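Local coordinates for capsule biosynthesis protein CapD proenzyme (Bacillus anthracis, PDB 3G9K), which cleaves the poly-gamma-D-glutamate capsule of the anthrax bacillus and, as a transpeptidase, joins it through an amide bond to meso-diaminopimelic acid of the peptidoglycan, at residues A[51-56]-A[102-107]; A[107-112]-A[188-193]. One frame throughout, in Å; residues are numbered along the deposited sequence.

Overall arrangement
After strand 22-25 and helix 28-39 the chain lays down helix 44-58, then runs out through strands 68-74 and 79-83 of the antiparallel sheet and returns to helix 104-115. Contact 1 closes that excursion by setting the start of the second helix against the first. Helix 104-115 continues straight into contact 2, which closes a larger, mostly helical loop where the turn between helices 176-188 and 191-194 comes back to it. The two closures follow in series, sharing Gly-107, and neither nests in the other. Their centres lie about 9 Å apart, contact 1 in the interior and contact 2 nearer the surface, and Phe-193 packs on Pro-102 and Val-105 between them.

Contact 1 of 2, residues A[51-56]-A[102-107]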
loop_
_atom_site.group_PDB
_atom_site.type_symbol
_atom_site.label_atom_id
_atom_site.label_comp_id
_atom_site.label_asym_id
_atom_site.label_seq_id
_atom_site.Cartn_x
_atom_site.Cartn_y
_atom_site.Cartn_z
ATOM N N VAL A 51 7.988 -5.820 9.474
ATOM C CA VAL A 51 7.617 -5.968 8.073
ATOM C C VAL A 51 7.874 -4.682 7.293
ATOM O O VAL A 51 8.379 -4.735 6.181
ATOM C CB VAL A 51 6.141 -6.430 7.891
ATOM C CG1 VAL A 51 5.695 -6.302 6.427
ATOM C CG2 VAL A 51 5.935 -7.902 8.374
ATOM N N SER A 52 7.478 -3.539 7.843
ATOM C CA SER A 52 7.653 -2.261 7.084
ATOM C C SER A 52 9.118 -1.975 6.811
ATOM O O SER A 52 9.517 -1.691 5.678
ATOM C CB SER A 52 7.040 -1.084 7.793
ATOM O OG SER A 52 5.656 -1.240 7.837
ATOM N N TYR A 53 9.938 -2.109 7.835
ATOM C CA TYR A 53 11.383 -1.948 7.645
ATOM C C TYR A 53 12.076 -2.998 6.701
ATOM O O TYR A 53 12.973 -2.668 5.929
ATOM C CB TYR A 53 12.059 -1.870 9.021
ATOM C CG TYR A 53 12.200 -0.480 9.600
ATOM C CD1 TYR A 53 11.404 -0.048 10.642
ATOM C CD2 TYR A 53 13.189 0.374 9.139
ATOM C CE1 TYR A 53 11.592 1.255 11.221
ATOM C CE2 TYR A 53 13.359 1.613 9.670
ATOM C CZ TYR A 53 12.557 2.061 10.714
ATOM O OH TYR A 53 12.776 3.314 11.188
ATOM N N VAL A 54 11.685 -4.266 6.772
ATOM C CA VAL A 54 12.205 -5.308 5.882
ATOM C C VAL A 54 11.895 -5.013 4.392
ATOM O O VAL A 54 12.777 -5.095 3.538
ATOM C CB VAL A 54 11.662 -6.713 6.312
ATOM C CG1 VAL A 54 11.834 -7.731 5.197
ATOM C CG2 VAL A 54 12.334 -7.134 7.640
ATOM N N LEU A 55 10.669 -4.590 4.127
ATOM C CA LEU A 55 10.172 -4.220 2.810
ATOM C C LEU A 55 10.994 -3.054 2.281
ATOM O O LEU A 55 11.375 -3.057 1.100
ATOM C CB LEU A 55 8.672 -3.896 2.851
ATOM C CG LEU A 55 7.750 -5.122 2.921
ATOM C CD1 LEU A 55 6.357 -4.620 3.202
ATOM C CD2 LEU A 55 7.831 -5.981 1.659
ATOM N N GLY A 56 11.345 -2.101 3.144
ATOM C CA GLY A 56 12.206 -0.965 2.738
ATOM C C GLY A 56 13.576 -1.421 2.299
ATOM O O GLY A 56 14.285 -0.762 1.503
ATOM N N PRO A 102 10.384 12.947 4.364
ATOM C CA PRO A 102 9.956 11.535 4.633
ATOM C C PRO A 102 9.352 11.296 5.995
ATOM O O PRO A 102 9.887 11.819 7.004
ATOM C CB PRO A 102 11.263 10.752 4.450
ATOM C CG PRO A 102 12.096 11.616 3.698
ATOM C CD PRO A 102 11.806 12.996 4.051
ATOM N N GLY A 103 8.236 10.543 6.016
ATOM C CA GLY A 103 7.497 10.259 7.204
ATOM C C GLY A 103 7.649 8.882 7.812
ATOM O O GLY A 103 7.294 8.707 8.994
ATOM N N PHE A 104 8.177 7.927 7.029
ATOM C CA PHE A 104 8.289 6.528 7.423
ATOM C C PHE A 104 8.900 6.315 8.844
ATOM O O PHE A 104 8.279 5.659 9.720
ATOM C CB PHE A 104 9.160 5.795 6.376
ATOM C CG PHE A 104 9.242 4.312 6.584
ATOM C CD1 PHE A 104 10.192 3.767 7.458
ATOM C CD2 PHE A 104 8.411 3.448 5.894
ATOM C CE1 PHE A 104 10.291 2.396 7.671
ATOM C CE2 PHE A 104 8.497 2.063 6.101
ATOM C CZ PHE A 104 9.468 1.549 6.988
ATOM N N VAL A 105 10.126 6.816 9.044
ATOM C CA VAL A 105 10.864 6.621 10.308
ATOM C C VAL A 105 10.092 7.180 11.536
ATOM O O VAL A 105 9.947 6.477 12.561
ATOM C CB VAL A 105 12.294 7.143 10.186
ATOM C CG1 VAL A 105 13.019 7.146 11.558
ATOM C CG2 VAL A 105 13.054 6.289 9.160
ATOM N N ALA A 106 9.581 8.406 11.409
ATOM C CA ALA A 106 8.695 9.043 12.414
ATOM C C ALA A 106 7.385 8.269 12.657
ATOM O O ALA A 106 6.947 8.118 13.821
ATOM C CB ALA A 106 8.380 10.473 12.035
ATOM N N GLY A 107 6.781 7.747 11.589
ATOM C CA GLY A 107 5.597 6.905 11.689
ATOM C C GLY A 107 5.804 5.669 12.519
ATOM O O GLY A 107 5.040 5.402 13.437
HETATM O O HOH W 1 11.389 4.362 13.350
#
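Phe-104 drives the edge of its ring into the face of Tyr-53, a T-shaped pair with centroids 5.0 Å apart and planes at 88°. Its CE1 sits over the middle of the tyrosine ring, nearly equidistant from all six carbons, with Tyr-53 CE2 the nearest at 3.7 Å. The neighbouring corner of the same ring, CZ, reaches the backbone of helix 44-58: it lies 3.5 Å from Ser-52 O and 3.7 Å from Ser-52 CB. Phe-104 gets this far because its CG stands anti to the backbone N (chi1 -174°), sending the ring straight across to the other helix. Here the first turn of helix 104-115 packs against helix 44-58 in the interior of this gamma-glutamyltransferase chain, a family of the Ntn-hydrolase clan, with Ile-65 touching both side chains and Leu-182 and Ile-185 of helix 176-188 also against Tyr-53. The far end of Tyr-53 passes across Val-105, whose CG2 comes within 3.6 Å of the phenol OH. That hydroxyl is hydrogen-bonded to a water lying in the ring plane, 2.8 Å from Tyr-53 OH; the water donates to Val-105 O at 2.7 Å, so a polar bridge spans the apolar packing. Ser-52 OG turns back to its own helix, bonded to Ala-48 O, and presents CB to the phenylalanine.

Contact 2 of 2, residues A[107-112]-A[188-193]; sequences GMEYIH and EGAKGF
Glu-109 reaches from helix 104-115 to the turn between helices 176-188 and 191-194 and takes the backbone N-H of Ala-190 on its OE1, N to O 2.9 Å. The bond is bent, 140° at the hydrogen, and the donor arrives on the syn side of the carboxylate but 30° out of its plane. Glu-109 OE2 lies 3.5 Å from Ala-190 CB, so the methyl lies against the carboxylate whose OE1 takes the amide. On the OE1 side Gly-189 CA also closes in, 3.5 Å from Glu-109 OE1. The reach comes from a stretched side chain, with CG anti to the backbone N (chi1 -179°) and CD continuing the extended line. Ala-190 follows Gly-189, the first residue past helix 176-188, which turns the chain with positive phi; the bond from Ala-190 to Glu-109 therefore links helix 104-115 to the junction between helices 176-188 and 191-194 in this gamma-glutamyltransferase chain. Within the turn, Gly-192 N bonds to Gly-189 O at 2.9 Å, and Phe-193 N to Ala-190 O at 2.8 Å. Further out, Lys-191 pairs with Glu-195 and Glu-188 with Lys-184, salt bridges made within each side of the turn. Behind Glu-109, Met-108, a selenomethionine, packs on Ser-52 and Tyr-53 and Ile-111 on Val-45, seating helix 104-115 against helix 44-58, while Phe-193 turns inward onto Val-198 and Ile-202 of helix 196-206.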
loop_
_atom_site.group_PDB
_atom_site.type_symbol
_atom_site.label_atom_id
_atom_site.label_comp_id
_atom_site.label_asym_id
_atom_site.label_seq_id
_atom_site.Cartn_x
_atom_site.Cartn_y
_atom_site.Cartn_z
ATOM N N GLY A 107 6.781 7.747 11.589
ATOM C CA GLY A 107 5.597 6.905 11.689
ATOM C C GLY A 107 5.804 5.669 12.519
ATOM O O GLY A 107 5.040 5.402 13.437
HETATM N N MSE A 108 6.847 4.920 12.156
HETATM C CA MSE A 108 7.170 3.677 12.851
HETATM C C MSE A 108 7.490 3.932 14.324
HETATM O O MSE A 108 7.034 3.176 15.201
HETATM C CB MSE A 108 8.343 2.958 12.166
HETATM C CG MSE A 108 8.058 2.474 10.730
HETATM SE SE MSE A 108 6.483 1.336 10.586
HETATM C CE MSE A 108 5.392 2.342 9.378
ATOM N N GLU A 109 8.240 5.016 14.621
ATOM C CA GLU A 109 8.538 5.313 16.017
ATOM C C GLU A 109 7.290 5.695 16.807
ATOM O O GLU A 109 7.136 5.254 17.949
ATOM C CB GLU A 109 9.576 6.412 16.172
ATOM C CG GLU A 109 9.903 6.712 17.653
ATOM C CD GLU A 109 11.158 7.516 17.775
ATOM O OE1 GLU A 109 12.245 6.952 17.546
ATOM O OE2 GLU A 109 11.044 8.709 18.058
ATOM N N TYR A 110 6.434 6.530 16.227
ATOM C CA TYR A 110 5.151 6.910 16.826
ATOM C C TYR A 110 4.228 5.711 17.080
ATOM O O TYR A 110 3.609 5.576 18.136
ATOM C CB TYR A 110 4.407 7.914 15.947
ATOM C CG TYR A 110 3.128 8.412 16.591
ATOM C CD1 TYR A 110 1.975 7.621 16.605
ATOM C CD2 TYR A 110 3.084 9.660 17.236
ATOM C CE1 TYR A 110 0.832 8.050 17.236
ATOM C CE2 TYR A 110 1.924 10.102 17.866
ATOM C CZ TYR A 110 0.822 9.293 17.860
ATOM O OH TYR A 110 -0.326 9.716 18.489
ATOM N N ILE A 111 4.131 4.853 16.075
ATOM C CA ILE A 111 3.380 3.608 16.162
ATOM C C ILE A 111 3.936 2.738 17.257
ATOM O O ILE A 111 3.210 2.228 18.079
ATOM C CB ILE A 111 3.417 2.853 14.800
ATOM C CG1 ILE A 111 2.552 3.651 13.803
ATOM C CG2 ILE A 111 2.946 1.354 14.961
ATOM C CD1 ILE A 111 2.709 3.293 12.260
ATOM N N HIS A 112 5.256 2.537 17.263
ATOM C CA HIS A 112 5.839 1.770 18.330
ATOM C C HIS A 112 5.516 2.312 19.737
ATOM O O HIS A 112 5.117 1.547 20.623
ATOM C CB HIS A 112 7.359 1.718 18.191
ATOM C CG HIS A 112 8.021 1.150 19.401
ATOM N ND1 HIS A 112 8.356 1.926 20.493
ATOM C CD2 HIS A 112 8.313 -0.128 19.733
ATOM C CE1 HIS A 112 8.855 1.144 21.436
ATOM N NE2 HIS A 112 8.818 -0.106 21.012
ATOM N N GLU A 188 19.829 5.781 17.937
ATOM C CA GLU A 188 19.401 7.142 18.342
ATOM C C GLU A 188 17.907 7.426 18.274
ATOM O O GLU A 188 17.442 8.484 18.715
ATOM C CB GLU A 188 20.157 8.186 17.510
ATOM C CG GLU A 188 21.669 7.968 17.460
ATOM C CD GLU A 188 22.373 9.026 16.657
ATOM O OE1 GLU A 188 21.692 10.000 16.250
ATOM O OE2 GLU A 188 23.612 8.910 16.501
ATOM N N GLY A 189 17.138 6.487 17.762
ATOM C CA GLY A 189 15.738 6.759 17.508
ATOM C C GLY A 189 15.604 7.590 16.250
ATOM O O GLY A 189 16.535 7.717 15.464
ATOM N N ALA A 190 14.453 8.237 16.129
ATOM C CA ALA A 190 14.125 9.028 14.960
ATOM C C ALA A 190 15.079 10.180 14.747
ATOM O O ALA A 190 15.355 10.568 13.585
ATOM C CB ALA A 190 12.693 9.538 15.075
ATOM N N LYS A 191 15.662 10.698 15.825
ATOM C CA LYS A 191 16.726 11.708 15.707
ATOM C C LYS A 191 17.872 11.278 14.811
ATOM O O LYS A 191 18.550 12.118 14.224
ATOM C CB LYS A 191 17.315 12.092 17.087
ATOM C CG LYS A 191 16.348 12.925 17.953
ATOM C CD LYS A 191 16.981 13.332 19.288
ATOM C CE LYS A 191 16.095 14.341 20.030
ATOM N NZ LYS A 191 16.056 15.667 19.325
ATOM N N GLY A 192 18.128 9.973 14.747
ATOM C CA GLY A 192 19.135 9.412 13.867
ATOM C C GLY A 192 18.881 9.622 12.389
ATOM O O GLY A 192 19.771 9.408 11.606
ATOM N N PHE A 193 17.632 9.919 12.028
ATOM C CA PHE A 193 17.223 10.211 10.639
ATOM C C PHE A 193 16.966 11.719 10.448
ATOM O O PHE A 193 17.461 12.287 9.489
ATOM C CB PHE A 193 15.972 9.412 10.304
ATOM C CG PHE A 193 15.481 9.553 8.875
ATOM C CD1 PHE A 193 15.910 8.678 7.887
ATOM C CD2 PHE A 193 14.517 10.506 8.539
ATOM C CE1 PHE A 193 15.447 8.768 6.595
ATOM C CE2 PHE A 193 14.043 10.598 7.233
ATOM C CZ PHE A 193 14.510 9.747 6.267
#